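Side-chain contacts in TetR family transcriptional regulator (Chloroflexus aurantiacus, PDB 3NRG), which probably binds DNA at regulatory sites to control transcription, as members of the TetR family do through an N-terminal helix-turn-helix domain: residues 74-79 and 91-96; 176-181 and 200-205. One frame throughout, in Å; residues are numbered along the deposited sequence.

Contact 1 (74-79 and 91-96); sequences AFLRQT and LRWLLD
In the all-helical TetR fold, helix 57-78 runs from the predicted helix-turn-helix domain to the TetR-type C-terminal domain; here Leu76 of its last turn meets Trp93 and Leu94 of helix 87-104, and Thr79, just beyond the helix, meets Trp93. No hydrogen bond or salt bridge crosses between 74-79 and 91-96; the join is apolar and buries 157 Å², both sides summed. Trp93 gives most of the surface buried on the 91-96 side, and its nearest atoms to 74-79 are CH2 and CZ2 of the benzo ring. Leu76 CD1 reaches Trp93 CH2 at 4.0 Å, oblique to the ring, and the same methyl lies 4.4 Å from Leu94 CD1. With CG anti to the backbone N (chi1 177°), Trp93 extends its indole across to the end of helix 57-78, where NE1 donates to the carbonyl O of Pro80 and so ties the ring to the chain just past the helix. Thr79 serves two purposes: its CG2 stands 4.1 Å from Trp93 CZ2, while OG1 turns back to the end of helix 57-78. A serine here would remove CG2 and would probably leave a gap beside the indole. The hydroxyl also lies over one face of the Phe75 ring, offset toward the rim, and OG1 donates a hydrogen bond to Phe75 O at 2.7 Å, tilted 31° from the carbonyl plane.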
ATOM      1  N   ALA A  74     -10.184   3.194  -4.907  1.00 44.41           N
ATOM      2  CA  ALA A  74     -11.449   2.494  -5.153  1.00 45.13           C
ATOM      3  C   ALA A  74     -11.847   1.627  -3.942  1.00 49.34           C
ATOM      4  O   ALA A  74     -13.036   1.487  -3.652  1.00 50.49           O
ATOM      5  CB  ALA A  74     -11.330   1.626  -6.400  1.00 46.07           C
ATOM      6  N   PHE A  75     -10.844   1.059  -3.232  1.00 44.39           N
ATOM      7  CA  PHE A  75     -11.065   0.243  -2.035  1.00 43.52           C
ATOM      8  C   PHE A  75     -11.520   1.134  -0.881  1.00 48.78           C
ATOM      9  O   PHE A  75     -12.419   0.762  -0.125  1.00 48.96           O
ATOM     10  CB  PHE A  75      -9.771  -0.508  -1.657  1.00 43.95           C
ATOM     11  CG  PHE A  75      -9.915  -1.474  -0.503  1.00 45.18           C
ATOM     12  CD1 PHE A  75     -10.360  -2.774  -0.714  1.00 48.79           C
ATOM     13  CD2 PHE A  75      -9.574  -1.094   0.791  1.00 46.27           C
ATOM     14  CE1 PHE A  75     -10.494  -3.665   0.353  1.00 49.57           C
ATOM     15  CE2 PHE A  75      -9.709  -1.986   1.857  1.00 48.86           C
ATOM     16  CZ  PHE A  75     -10.174  -3.263   1.632  1.00 47.71           C
ATOM     17  N   LEU A  76     -10.903   2.323  -0.769  1.00 45.58           N
ATOM     18  CA  LEU A  76     -11.172   3.333   0.256  1.00 45.44           C
ATOM     19  C   LEU A  76     -12.604   3.888   0.129  1.00 51.18           C
ATOM     20  O   LEU A  76     -13.252   4.150   1.144  1.00 51.89           O
ATOM     21  CB  LEU A  76     -10.138   4.463   0.093  1.00 45.19           C
ATOM     22  CG  LEU A  76      -9.987   5.490   1.204  1.00 50.22           C
ATOM     23  CD1 LEU A  76      -9.610   4.842   2.521  1.00 49.44           C
ATOM     24  CD2 LEU A  76      -8.921   6.494   0.837  1.00 53.44           C
ATOM     25  N   ARG A  77     -13.103   4.028  -1.111  1.00 48.57           N
ATOM     26  CA  ARG A  77     -14.451   4.547  -1.376  1.00 50.10           C
ATOM     27  C   ARG A  77     -15.541   3.458  -1.260  1.00 54.26           C
ATOM     28  O   ARG A  77     -16.704   3.783  -1.005  1.00 55.74           O
ATOM     29  CB  ARG A  77     -14.516   5.234  -2.756  1.00 52.67           C
ATOM     30  CG  ARG A  77     -13.596   6.458  -2.882  1.00 65.75           C
ATOM     31  CD  ARG A  77     -13.807   7.166  -4.196  1.00 79.66           C
ATOM     32  NE  ARG A  77     -12.643   7.958  -4.605  1.00 89.40           N
ATOM     33  CZ  ARG A  77     -12.557   9.281  -4.487  1.00102.66           C
ATOM     34  NH1 ARG A  77     -13.561   9.976  -3.961  1.00 87.43           N
ATOM     35  NH2 ARG A  77     -11.469   9.920  -4.897  1.00 89.40           N
ATOM     36  N   GLN A  78     -15.171   2.178  -1.465  1.00 48.67           N
ATOM     37  CA  GLN A  78     -16.122   1.059  -1.360  1.00 48.42           C
ATOM     38  C   GLN A  78     -16.296   0.577   0.092  1.00 50.48           C
ATOM     39  O   GLN A  78     -17.259  -0.126   0.392  1.00 50.32           O
ATOM     40  CB  GLN A  78     -15.713  -0.107  -2.285  1.00 49.36           C
ATOM     41  CG  GLN A  78     -16.092   0.125  -3.750  1.00 66.15           C
ATOM     42  CD  GLN A  78     -15.716  -1.038  -4.637  1.00 82.98           C
ATOM     43  OE1 GLN A  78     -14.545  -1.244  -4.975  1.00 79.98           O
ATOM     44  NE2 GLN A  78     -16.714  -1.779  -5.095  1.00 70.34           N
ATOM     45  N   THR A  79     -15.366   0.958   0.985  1.00 46.15           N
ATOM     46  CA  THR A  79     -15.417   0.580   2.401  1.00 45.70           C
ATOM     47  C   THR A  79     -16.448   1.437   3.143  1.00 49.74           C
ATOM     48  O   THR A  79     -16.453   2.662   2.974  1.00 49.18           O
ATOM     49  CB  THR A  79     -14.007   0.709   3.043  1.00 53.29           C
ATOM     50  OG1 THR A  79     -13.092  -0.111   2.327  1.00 53.48           O
ATOM     51  CG2 THR A  79     -13.988   0.313   4.517  1.00 52.28           C
ATOM     52  N   LEU A  91      -8.818   7.377  13.002  1.00 24.60           N
ATOM     53  CA  LEU A  91      -7.500   6.787  12.762  1.00 22.91           C
ATOM     54  C   LEU A  91      -7.534   5.265  12.845  1.00 28.61           C
ATOM     55  O   LEU A  91      -6.856   4.599  12.062  1.00 28.75           O
ATOM     56  CB  LEU A  91      -6.449   7.362  13.727  1.00 22.08           C
ATOM     57  CG  LEU A  91      -5.937   8.783  13.411  1.00 25.04           C
ATOM     58  CD1 LEU A  91      -5.096   9.309  14.535  1.00 24.14           C
ATOM     59  CD2 LEU A  91      -5.140   8.812  12.117  1.00 25.18           C
ATOM     60  N   ARG A  92      -8.363   4.711  13.755  1.00 26.59           N
ATOM     61  CA  ARG A  92      -8.549   3.259  13.883  1.00 26.58           C
ATOM     62  C   ARG A  92      -9.206   2.706  12.611  1.00 31.30           C
ATOM     63  O   ARG A  92      -8.802   1.652  12.124  1.00 30.65           O
ATOM     64  CB  ARG A  92      -9.397   2.925  15.135  1.00 26.34           C
ATOM     65  CG  ARG A  92      -9.459   1.430  15.473  1.00 33.90           C
ATOM     66  CD  ARG A  92     -10.667   0.744  14.845  1.00 41.80           C
ATOM     67  NE  ARG A  92     -10.551  -0.714  14.886  1.00 53.69           N
ATOM     68  CZ  ARG A  92     -11.081  -1.479  15.836  1.00 71.11           C
ATOM     69  NH1 ARG A  92     -11.768  -0.932  16.832  1.00 56.82           N
ATOM     70  NH2 ARG A  92     -10.931  -2.796  15.794  1.00 61.07           N
ATOM     71  N   TRP A  93     -10.214   3.429  12.074  1.00 28.83           N
ATOM     72  CA  TRP A  93     -10.885   3.061  10.834  1.00 29.32           C
ATOM     73  C   TRP A  93      -9.894   3.113   9.656  1.00 30.54           C
ATOM     74  O   TRP A  93      -9.836   2.173   8.864  1.00 29.91           O
ATOM     75  CB  TRP A  93     -12.088   3.998  10.575  1.00 29.95           C
ATOM     76  CG  TRP A  93     -12.803   3.737   9.276  1.00 31.95           C
ATOM     77  CD1 TRP A  93     -13.857   2.894   9.074  1.00 35.54           C
ATOM     78  CD2 TRP A  93     -12.525   4.346   8.004  1.00 32.00           C
ATOM     79  NE1 TRP A  93     -14.244   2.927   7.753  1.00 35.85           N
ATOM     80  CE2 TRP A  93     -13.439   3.805   7.072  1.00 36.85           C
ATOM     81  CE3 TRP A  93     -11.588   5.300   7.561  1.00 32.84           C
ATOM     82  CZ2 TRP A  93     -13.433   4.170   5.719  1.00 36.48           C
ATOM     83  CZ3 TRP A  93     -11.585   5.662   6.223  1.00 34.58           C
ATOM     84  CH2 TRP A  93     -12.502   5.105   5.319  1.00 35.98           C
ATOM     85  N   LEU A  94      -9.097   4.202   9.564  1.00 25.56           N
ATOM     86  CA  LEU A  94      -8.116   4.396   8.492  1.00 24.60           C
ATOM     87  C   LEU A  94      -6.975   3.361   8.563  1.00 28.21           C
ATOM     88  O   LEU A  94      -6.479   2.913   7.522  1.00 27.27           O
ATOM     89  CB  LEU A  94      -7.554   5.826   8.540  1.00 24.66           C
ATOM     90  CG  LEU A  94      -6.707   6.274   7.338  1.00 28.81           C
ATOM     91  CD1 LEU A  94      -7.568   6.384   6.053  1.00 29.05           C
ATOM     92  CD2 LEU A  94      -6.006   7.594   7.637  1.00 31.81           C
ATOM     93  N   LEU A  95      -6.569   2.980   9.785  1.00 25.11           N
ATOM     94  CA  LEU A  95      -5.536   1.962  10.000  1.00 24.84           C
ATOM     95  C   LEU A  95      -6.058   0.592   9.553  1.00 30.01           C
ATOM     96  O   LEU A  95      -5.344  -0.146   8.875  1.00 30.30           O
ATOM     97  CB  LEU A  95      -5.126   1.936  11.490  1.00 24.64           C
ATOM     98  CG  LEU A  95      -3.916   1.076  11.878  1.00 28.72           C
ATOM     99  CD1 LEU A  95      -2.706   1.383  11.004  1.00 28.54           C
ATOM    100  CD2 LEU A  95      -3.566   1.280  13.338  1.00 28.76           C
ATOM    101  N   ASP A  96      -7.336   0.296   9.873  1.00 27.11           N
ATOM    102  CA  ASP A  96      -8.012  -0.943   9.492  1.00 27.85           C
ATOM    103  C   ASP A  96      -8.136  -1.059   7.960  1.00 31.85           C
ATOM    104  O   ASP A  96      -7.849  -2.119   7.403  1.00 31.34           O
ATOM    105  CB  ASP A  96      -9.401  -1.002  10.141  1.00 31.31           C
ATOM    106  CG  ASP A  96      -9.743  -2.343  10.746  1.00 50.19           C
ATOM    107  OD1 ASP A  96      -9.840  -3.338   9.980  1.00 51.90           O
ATOM    108  OD2 ASP A  96      -9.992  -2.393  11.973  1.00 59.68           O
TER

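Contact 2 (176-181 and 200-205); sequences IERFAV and RRVIEQ
This is a small surface contact between two helices of the TetR-type C-terminal domain: the end of helix 157-179 presents Arg178 and Phe179 to Val202 on helix 196-214. Only 94 Å² is buried, both sides summed, and the closest CA pair, Arg178 and Val202, stands 10.6 Å apart, so side chains span the gap. A single methyl takes both neighbours. Val202 CG2 lies at the edge of the Phe179 ring, in its plane, 3.9 Å from Phe179 CZ and equally near CE2. The methyl meets the guanidinium obliquely, a van der Waals touch with no polar bond across the segments. Arg178 gets there by an extended chain, CG anti to the backbone N (chi1 -172°), which carries it alongside its neighbour: CG sits over the centre of one face of the Phe179 ring, 4.0 Å above the plane, and Phe179 CZ lies over the rim of one guanidinium face. Val202 also packs on Leu171 and Leu175 of helix 157-179, and Phe179 on Ala198 and Met199, which extends the helix pairing beyond these residues. The shortest approach across the segments is from Arg178 NH1 to Val202 CG2, at 3.6 Å.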
ATOM      1  N   ILE A 176       1.321  -9.718  10.004  1.00 26.13           N
ATOM      2  CA  ILE A 176       1.616 -10.925   9.218  1.00 27.35           C
ATOM      3  C   ILE A 176       2.758 -11.707   9.870  1.00 31.98           C
ATOM      4  O   ILE A 176       2.621 -12.903  10.120  1.00 33.34           O
ATOM      5  CB  ILE A 176       1.943 -10.551   7.736  1.00 30.44           C
ATOM      6  CG1 ILE A 176       0.702  -9.980   7.021  1.00 31.06           C
ATOM      7  CG2 ILE A 176       2.505 -11.754   6.976  1.00 31.52           C
ATOM      8  CD1 ILE A 176       1.010  -9.230   5.711  1.00 42.40           C
ATOM      9  N   GLU A 177       3.863 -11.012  10.188  1.00 27.23           N
ATOM     10  CA  GLU A 177       5.046 -11.600  10.816  1.00 27.86           C
ATOM     11  C   GLU A 177       4.692 -12.287  12.147  1.00 32.26           C
ATOM     12  O   GLU A 177       5.193 -13.380  12.432  1.00 33.50           O
ATOM     13  CB  GLU A 177       6.111 -10.508  11.036  1.00 29.13           C
ATOM     14  CG  GLU A 177       7.460 -11.026  11.501  1.00 42.22           C
ATOM     15  CD  GLU A 177       8.478  -9.935  11.750  1.00 63.67           C
ATOM     16  OE1 GLU A 177       8.321  -9.183  12.739  1.00 56.65           O
ATOM     17  OE2 GLU A 177       9.441  -9.834  10.958  1.00 64.12           O
ATOM     18  N   ARG A 178       3.799 -11.665  12.932  1.00 27.13           N
ATOM     19  CA  ARG A 178       3.408 -12.164  14.242  1.00 26.85           C
ATOM     20  C   ARG A 178       2.380 -13.306  14.182  1.00 31.67           C
ATOM     21  O   ARG A 178       2.518 -14.283  14.924  1.00 32.09           O
ATOM     22  CB  ARG A 178       2.883 -11.009  15.118  1.00 23.61           C
ATOM     23  CG  ARG A 178       2.639 -11.399  16.560  1.00 26.85           C
ATOM     24  CD  ARG A 178       2.077 -10.257  17.366  1.00 28.60           C
ATOM     25  NE  ARG A 178       1.735 -10.679  18.727  1.00 31.75           N
ATOM     26  CZ  ARG A 178       1.205  -9.873  19.644  1.00 46.35           C
ATOM     27  NH1 ARG A 178       0.961  -8.597  19.357  1.00 29.64           N
ATOM     28  NH2 ARG A 178       0.919 -10.335  20.853  1.00 36.43           N
ATOM     29  N   PHE A 179       1.327 -13.167  13.344  1.00 28.34           N
ATOM     30  CA  PHE A 179       0.219 -14.123  13.337  1.00 29.34           C
ATOM     31  C   PHE A 179       0.189 -15.138  12.187  1.00 38.46           C
ATOM     32  O   PHE A 179      -0.335 -16.241  12.374  1.00 39.96           O
ATOM     33  CB  PHE A 179      -1.125 -13.398  13.466  1.00 29.87           C
ATOM     34  CG  PHE A 179      -1.239 -12.525  14.695  1.00 30.02           C
ATOM     35  CD1 PHE A 179      -1.450 -13.086  15.951  1.00 32.71           C
ATOM     36  CD2 PHE A 179      -1.168 -11.140  14.594  1.00 31.04           C
ATOM     37  CE1 PHE A 179      -1.557 -12.278  17.087  1.00 33.57           C
ATOM     38  CE2 PHE A 179      -1.283 -10.330  15.733  1.00 33.18           C
ATOM     39  CZ  PHE A 179      -1.481 -10.904  16.968  1.00 31.88           C
ATOM     40  N   ALA A 180       0.698 -14.768  10.991  1.00 37.19           N
ATOM     41  CA  ALA A 180       0.648 -15.667   9.830  1.00 38.89           C
ATOM     42  C   ALA A 180       1.793 -16.678   9.828  1.00 48.07           C
ATOM     43  O   ALA A 180       2.962 -16.288   9.813  1.00 47.88           O
ATOM     44  CB  ALA A 180       0.636 -14.865   8.533  1.00 38.59           C
ATOM     45  N   VAL A 181       1.453 -17.992   9.857  1.00 48.77           N
ATOM     46  CA  VAL A 181       2.452 -19.079   9.850  1.00 50.79           C
ATOM     47  C   VAL A 181       3.157 -19.184   8.485  1.00 55.55           C
ATOM     48  O   VAL A 181       4.370 -18.957   8.395  1.00 55.75           O
ATOM     49  CB  VAL A 181       1.843 -20.433  10.304  1.00 56.20           C
ATOM     50  N   ARG A 200      -7.134  -7.348  15.447  1.00 30.55           N
ATOM     51  CA  ARG A 200      -7.909  -6.163  15.841  1.00 30.76           C
ATOM     52  C   ARG A 200      -7.525  -5.628  17.225  1.00 35.50           C
ATOM     53  O   ARG A 200      -7.472  -4.409  17.412  1.00 35.42           O
ATOM     54  CB  ARG A 200      -9.440  -6.391  15.713  1.00 32.89           C
ATOM     55  CG  ARG A 200     -10.038  -7.409  16.697  1.00 44.65           C
ATOM     56  CD  ARG A 200     -11.540  -7.226  16.858  1.00 53.63           C
ATOM     57  NE  ARG A 200     -12.163  -8.344  17.574  1.00 64.07           N
ATOM     58  CZ  ARG A 200     -12.831  -9.333  16.981  1.00 79.66           C
ATOM     59  NH1 ARG A 200     -12.971  -9.350  15.659  1.00 65.04           N
ATOM     60  NH2 ARG A 200     -13.371 -10.307  17.705  1.00 68.29           N
ATOM     61  N   ARG A 201      -7.227  -6.531  18.193  1.00 32.28           N
ATOM     62  CA  ARG A 201      -6.825  -6.101  19.533  1.00 32.13           C
ATOM     63  C   ARG A 201      -5.480  -5.395  19.501  1.00 35.10           C
ATOM     64  O   ARG A 201      -5.247  -4.498  20.310  1.00 36.09           O
ATOM     65  CB  ARG A 201      -6.852  -7.261  20.553  1.00 34.21           C
ATOM     66  CG  ARG A 201      -6.006  -8.466  20.175  1.00 48.56           C
ATOM     67  CD  ARG A 201      -6.482  -9.735  20.866  1.00 66.45           C
ATOM     68  NE  ARG A 201      -7.848 -10.098  20.467  1.00 78.66           N
ATOM     69  CZ  ARG A 201      -8.410 -11.275  20.719  1.00 93.67           C
ATOM     70  NH1 ARG A 201      -7.723 -12.227  21.342  1.00 82.60           N
ATOM     71  NH2 ARG A 201      -9.652 -11.522  20.327  1.00 79.32           N
ATOM     72  N   VAL A 202      -4.629  -5.731  18.498  1.00 29.21           N
ATOM     73  CA  VAL A 202      -3.345  -5.062  18.277  1.00 27.70           C
ATOM     74  C   VAL A 202      -3.614  -3.659  17.700  1.00 31.81           C
ATOM     75  O   VAL A 202      -3.074  -2.672  18.207  1.00 31.01           O
ATOM     76  CB  VAL A 202      -2.405  -5.901  17.366  1.00 30.65           C
ATOM     77  CG1 VAL A 202      -1.130  -5.132  17.032  1.00 29.54           C
ATOM     78  CG2 VAL A 202      -2.072  -7.244  18.011  1.00 31.22           C
ATOM     79  N   ILE A 203      -4.507  -3.571  16.685  1.00 28.78           N
ATOM     80  CA  ILE A 203      -4.908  -2.298  16.081  1.00 28.44           C
ATOM     81  C   ILE A 203      -5.482  -1.357  17.148  1.00 33.07           C
ATOM     82  O   ILE A 203      -5.085  -0.190  17.201  1.00 33.62           O
ATOM     83  CB  ILE A 203      -5.884  -2.528  14.889  1.00 31.89           C
ATOM     84  CG1 ILE A 203      -5.151  -3.237  13.718  1.00 32.43           C
ATOM     85  CG2 ILE A 203      -6.524  -1.205  14.418  1.00 31.93           C
ATOM     86  CD1 ILE A 203      -6.071  -3.969  12.745  1.00 41.88           C
ATOM     87  N   GLU A 204      -6.344  -1.890  18.057  1.00 29.02           N
ATOM     88  CA  GLU A 204      -6.922  -1.113  19.163  1.00 28.99           C
ATOM     89  C   GLU A 204      -5.838  -0.686  20.166  1.00 31.59           C
ATOM     90  O   GLU A 204      -5.817   0.472  20.585  1.00 31.09           O
ATOM     91  CB  GLU A 204      -8.032  -1.905  19.870  1.00 31.46           C
ATOM     92  CG  GLU A 204      -9.289  -2.088  19.032  1.00 44.87           C
ATOM     93  CD  GLU A 204     -10.382  -2.935  19.666  1.00 73.95           C
ATOM     94  OE1 GLU A 204     -10.159  -3.478  20.774  1.00 72.20           O
ATOM     95  OE2 GLU A 204     -11.462  -3.063  19.044  1.00 69.96           O
ATOM     96  N   GLN A 205      -4.906  -1.612  20.509  1.00 27.53           N
ATOM     97  CA  GLN A 205      -3.766  -1.335  21.397  1.00 26.42           C
ATOM     98  C   GLN A 205      -2.898  -0.198  20.836  1.00 29.45           C
ATOM     99  O   GLN A 205      -2.523   0.705  21.581  1.00 29.72           O
ATOM    100  CB  GLN A 205      -2.920  -2.600  21.591  1.00 27.49           C
ATOM    101  CG  GLN A 205      -3.348  -3.455  22.778  1.00 36.26           C
ATOM    102  CD  GLN A 205      -2.612  -3.100  24.059  1.00 48.80           C
ATOM    103  OE1 GLN A 205      -1.704  -2.259  24.087  1.00 41.42           O
ATOM    104  NE2 GLN A 205      -2.944  -3.785  25.133  1.00 41.22           N
TER

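Overall arrangement
Both contacts lie at the surface: none of their touching residues is buried, and the centre of contact 2 is about 17 Å from the centre of the chain, that of contact 1 about 12 Å. They hold different helix pairs, 57-78 with 87-104 and 157-179 with 196-214, each at the end of the earlier helix. Neither has a hydrogen bond or salt bridge across its segments; contact 1 is apolar and centres on an indole, whereas contact 2 sets a guanidinium and an aromatic edge round one methyl. Their centres are about 18 Å apart, yet the later segments touch: Arg92 NH1 forms a salt bridge with Glu204 OE2 at 3.1 Å, and buried Leu95 packs against buried Ile203.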